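Local structure of 5-carboxyvanillate decarboxylase (Sphingomonas paucimobilis, 4NG3) at residues Lys222-His227 against Ala268-Gly273. The protein probably acts as a manganese-dependent carboxy-lyase of the amidohydrolase superfamily, removing a carboxyl group from 5-carboxyvanillate. Sequence-based numbering, arbitrary orientation.
With 1DF (4-hydroxy-3-methoxy-5-nitrobenzoic acid), chain J.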
ATOM      1  N   LYS A 222      15.067   9.045  13.766  1.00  8.56           N
ATOM      2  CA  LYS A 222      13.720   9.531  13.499  1.00  8.09           C
ATOM      3  C   LYS A 222      13.509   9.629  11.989  1.00  9.46           C
ATOM      4  O   LYS A 222      14.258  10.304  11.285  1.00 11.74           O
ATOM      5  CB  LYS A 222      13.468  10.878  14.176  1.00 12.20           C
ATOM      6  CG  LYS A 222      12.043  11.411  13.986  1.00 19.25           C
ATOM      7  CD  LYS A 222      11.019  10.643  14.836  1.00 20.23           C
ATOM      8  CE  LYS A 222      11.152  10.985  16.327  1.00 24.30           C
ATOM      9  NZ  LYS A 222      10.412  10.035  17.229  1.00 18.07           N
ATOM     10  N   ILE A 223      12.489   8.926  11.504  1.00  9.80           N
ATOM     11  CA  ILE A 223      12.148   8.928  10.088  1.00  9.16           C
ATOM     12  C   ILE A 223      10.821   9.650   9.923  1.00 10.84           C
ATOM     13  O   ILE A 223       9.929   9.537  10.769  1.00 11.37           O
ATOM     14  CB  ILE A 223      12.018   7.491   9.529  1.00  6.19           C
ATOM     15  CG1 ILE A 223      13.262   6.663   9.854  1.00 10.41           C
ATOM     16  CG2 ILE A 223      11.776   7.500   8.011  1.00  6.49           C
ATOM     17  CD1 ILE A 223      14.547   7.209   9.241  1.00 12.25           C
ATOM     18  N   VAL A 224      10.700  10.412   8.845  1.00  7.86           N
ATOM     19  CA  VAL A 224       9.448  11.088   8.538  1.00  7.26           C
ATOM     20  C   VAL A 224       8.983  10.631   7.169  1.00  7.58           C
ATOM     21  O   VAL A 224       9.780  10.592   6.224  1.00  9.42           O
ATOM     22  CB  VAL A 224       9.618  12.636   8.540  1.00  6.50           C
ATOM     23  CG1 VAL A 224       8.337  13.310   8.029  1.00  5.98           C
ATOM     24  CG2 VAL A 224       9.970  13.128   9.921  1.00  9.23           C
ATOM     25  N   LEU A 225       7.703  10.271   7.071  1.00  7.26           N
ATOM     26  CA  LEU A 225       7.091   9.849   5.819  1.00 10.26           C
ATOM     27  C   LEU A 225       5.925  10.770   5.480  1.00  6.61           C
ATOM     28  O   LEU A 225       5.086  11.053   6.338  1.00  7.99           O
ATOM     29  CB  LEU A 225       6.556   8.420   5.931  1.00  8.81           C
ATOM     30  CG  LEU A 225       7.532   7.276   6.191  1.00  9.74           C
ATOM     31  CD1 LEU A 225       6.753   5.951   6.264  1.00  9.99           C
ATOM     32  CD2 LEU A 225       8.540   7.240   5.079  1.00  6.56           C
ATOM     33  N   GLY A 226       5.853  11.219   4.231  1.00  7.10           N
ATOM     34  CA  GLY A 226       4.739  12.042   3.809  1.00  5.12           C
ATOM     35  C   GLY A 226       3.542  11.209   3.367  1.00  7.16           C
ATOM     36  O   GLY A 226       3.509   9.999   3.575  1.00  7.45           O
ATOM     37  N   HIS A 227       2.554  11.872   2.765  1.00  6.77           N
ATOM     38  CA  HIS A 227       1.389  11.189   2.191  1.00  5.26           C
ATOM     39  C   HIS A 227       0.687  10.305   3.215  1.00  6.17           C
ATOM     40  O   HIS A 227       0.339   9.150   2.945  1.00  7.88           O
ATOM     41  CB  HIS A 227       1.815  10.456   0.922  1.00  9.99           C
ATOM     42  CG  HIS A 227       2.747  11.278   0.093  1.00 13.20           C
ATOM     43  ND1 HIS A 227       4.085  10.976  -0.052  1.00 13.55           N
ATOM     44  CD2 HIS A 227       2.558  12.461  -0.541  1.00 15.50           C
ATOM     45  CE1 HIS A 227       4.667  11.914  -0.781  1.00 18.73           C
ATOM     46  NE2 HIS A 227       3.762  12.824  -1.093  1.00 13.65           N
ATOM     47  N   ALA A 268       7.445   9.695  12.284  1.00 10.83           N
ATOM     48  CA  ALA A 268       6.339  10.658  12.317  1.00  9.43           C
ATOM     49  C   ALA A 268       5.841  10.760  10.889  1.00  7.40           C
ATOM     50  O   ALA A 268       6.536  10.331   9.957  1.00  8.33           O
ATOM     51  CB  ALA A 268       6.795  12.030  12.823  1.00  9.44           C
ATOM     52  N   ILE A 269       4.633  11.280  10.694  1.00  5.10           N
ATOM     53  CA  ILE A 269       4.100  11.373   9.331  1.00  5.19           C
ATOM     54  C   ILE A 269       3.674  12.797   8.990  1.00  9.97           C
ATOM     55  O   ILE A 269       3.482  13.620   9.878  1.00  6.80           O
ATOM     56  CB  ILE A 269       2.897  10.424   9.090  1.00  5.04           C
ATOM     57  CG1 ILE A 269       1.640  10.949   9.801  1.00  5.08           C
ATOM     58  CG2 ILE A 269       3.234   9.000   9.540  1.00  9.22           C
ATOM     59  CD1 ILE A 269       0.383  10.202   9.390  1.00  5.11           C
ATOM     60  N   THR A 270       3.564  13.089   7.700  1.00  5.02           N
ATOM     61  CA  THR A 270       2.969  14.348   7.267  1.00  5.05           C
ATOM     62  C   THR A 270       1.733  14.090   6.398  1.00  5.72           C
ATOM     63  O   THR A 270       1.508  12.973   5.935  1.00  9.25           O
ATOM     64  CB  THR A 270       3.952  15.247   6.490  1.00 10.85           C
ATOM     65  OG1 THR A 270       3.964  14.886   5.096  1.00  8.21           O
ATOM     66  CG2 THR A 270       5.355  15.147   7.080  1.00  6.56           C
ATOM     67  N   THR A 271       0.947  15.139   6.177  1.00  5.13           N
ATOM     68  CA  THR A 271      -0.309  15.045   5.450  1.00  6.56           C
ATOM     69  C   THR A 271      -0.185  15.456   3.985  1.00  6.34           C
ATOM     70  O   THR A 271      -1.194  15.713   3.326  1.00  6.76           O
ATOM     71  CB  THR A 271      -1.385  15.929   6.098  1.00  5.30           C
ATOM     72  OG1 THR A 271      -1.002  17.307   6.000  1.00  6.34           O
ATOM     73  CG2 THR A 271      -1.575  15.556   7.569  1.00  5.96           C
ATOM     74  N   SER A 272       1.038  15.530   3.472  1.00  7.13           N
ATOM     75  CA  SER A 272       1.238  15.950   2.086  1.00  7.92           C
ATOM     76  C   SER A 272       0.395  15.130   1.114  1.00  5.97           C
ATOM     77  O   SER A 272       0.431  13.898   1.134  1.00  9.97           O
ATOM     78  CB  SER A 272       2.706  15.863   1.696  1.00 10.94           C
ATOM     79  OG  SER A 272       3.236  14.594   2.011  1.00  8.42           O
ATOM     80  N   GLY A 273      -0.386  15.818   0.294  1.00  9.20           N
ATOM     81  CA  GLY A 273      -1.166  15.154  -0.746  1.00  8.94           C
ATOM     82  C   GLY A 273      -2.286  14.258  -0.262  1.00  9.25           C
ATOM     83  O   GLY A 273      -2.873  13.515  -1.053  1.00  7.19           O
TER
HETATM   84  C1  1DF J 402       5.068  14.850  -7.904  1.00  8.86           C
HETATM   85  CO1 1DF J 402       4.454  14.691  -6.659  1.00  9.82           C
HETATM   86  CO2 1DF J 402       6.440  15.032  -7.992  1.00 10.35           C
HETATM   87  CM1 1DF J 402       5.235  14.723  -5.500  1.00  8.95           C
HETATM   88  CM2 1DF J 402       7.201  15.061  -6.841  1.00 13.40           C
HETATM   89  OM  1DF J 402       8.562  15.247  -6.861  1.00 14.71           O
HETATM   90  CZ  1DF J 402       6.604  14.916  -5.607  1.00 15.17           C
HETATM   91  CC  1DF J 402       4.307  14.823  -9.181  1.00 15.14           C
HETATM   92  CV  1DF J 402       9.326  14.948  -7.977  1.00 10.40           C
HETATM   93  O1  1DF J 402       3.073  15.054  -9.198  1.00 13.71           O
HETATM   94  O2  1DF J 402       4.925  14.572 -10.253  1.00 13.42           O
HETATM   95  O3  1DF J 402       7.329  15.371  -4.541  1.00 13.93           O
HETATM   96  N   1DF J 402       4.714  14.260  -4.242  1.00 18.74           N
HETATM   97  O11 1DF J 402       5.411  14.375  -3.136  1.00 17.03           O
HETATM   98  O22 1DF J 402       3.537  13.729  -4.195  1.00 22.30           O
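Ala268 joins the strand 223-225 through both its backbone groups: its N donates to Ile223 O (2.9 Å) and its O accepts from Leu225 N (3.1 Å), the alternation that defines a parallel pair. Its methyl lies on the same face of the sheet as Val224, and so small a side chain suits a place where Val224 CG2 and Met293 also pack. Ile269 turns to the other face with Leu225 and packs on Val292 of the next strand, which suits a buried apolar residue; its CA makes a CA-H...O contact with Leu225 O (3.2 Å). That same oxygen takes the N-H of Thr270 at 2.9 Å, tilted 24° from the carbonyl plane. The two branches of Thr270 do different work. Its CG2 crosses Val224 CG1 at 3.6 Å, the valine having swung CG1 anti to its backbone N (chi1 172°), while OG1 rests against Gly226 CA and bonds to Tyr172. Gly226 suits the spot because any CB here would run into Ser272 OG. Beyond the strand, Ser272 OG accepts the N-H of His227 (2.9 Å) and also bonds to the manganese ligand Glu8, tying the residues that follow strands 223-225 and 267-270 to the metal site. The same OG sits over one face of the imidazole, toward its rim. From the ring edge, His227 NE2 reaches nitro oxygen O11 of the bound nitrobenzoate at 3.0 Å and also bonds to Asp297, while ND1 is held by Glu230. A leucine in place of His227 would probably leave O11, Asp297 and Glu230 each without its imidazole partner. Strands 171-174 and 292-293 flank this pair, the sixth and seventh strands of a TIM-type barrel, with His227 and Ser272 at their C-terminal ends facing the active site.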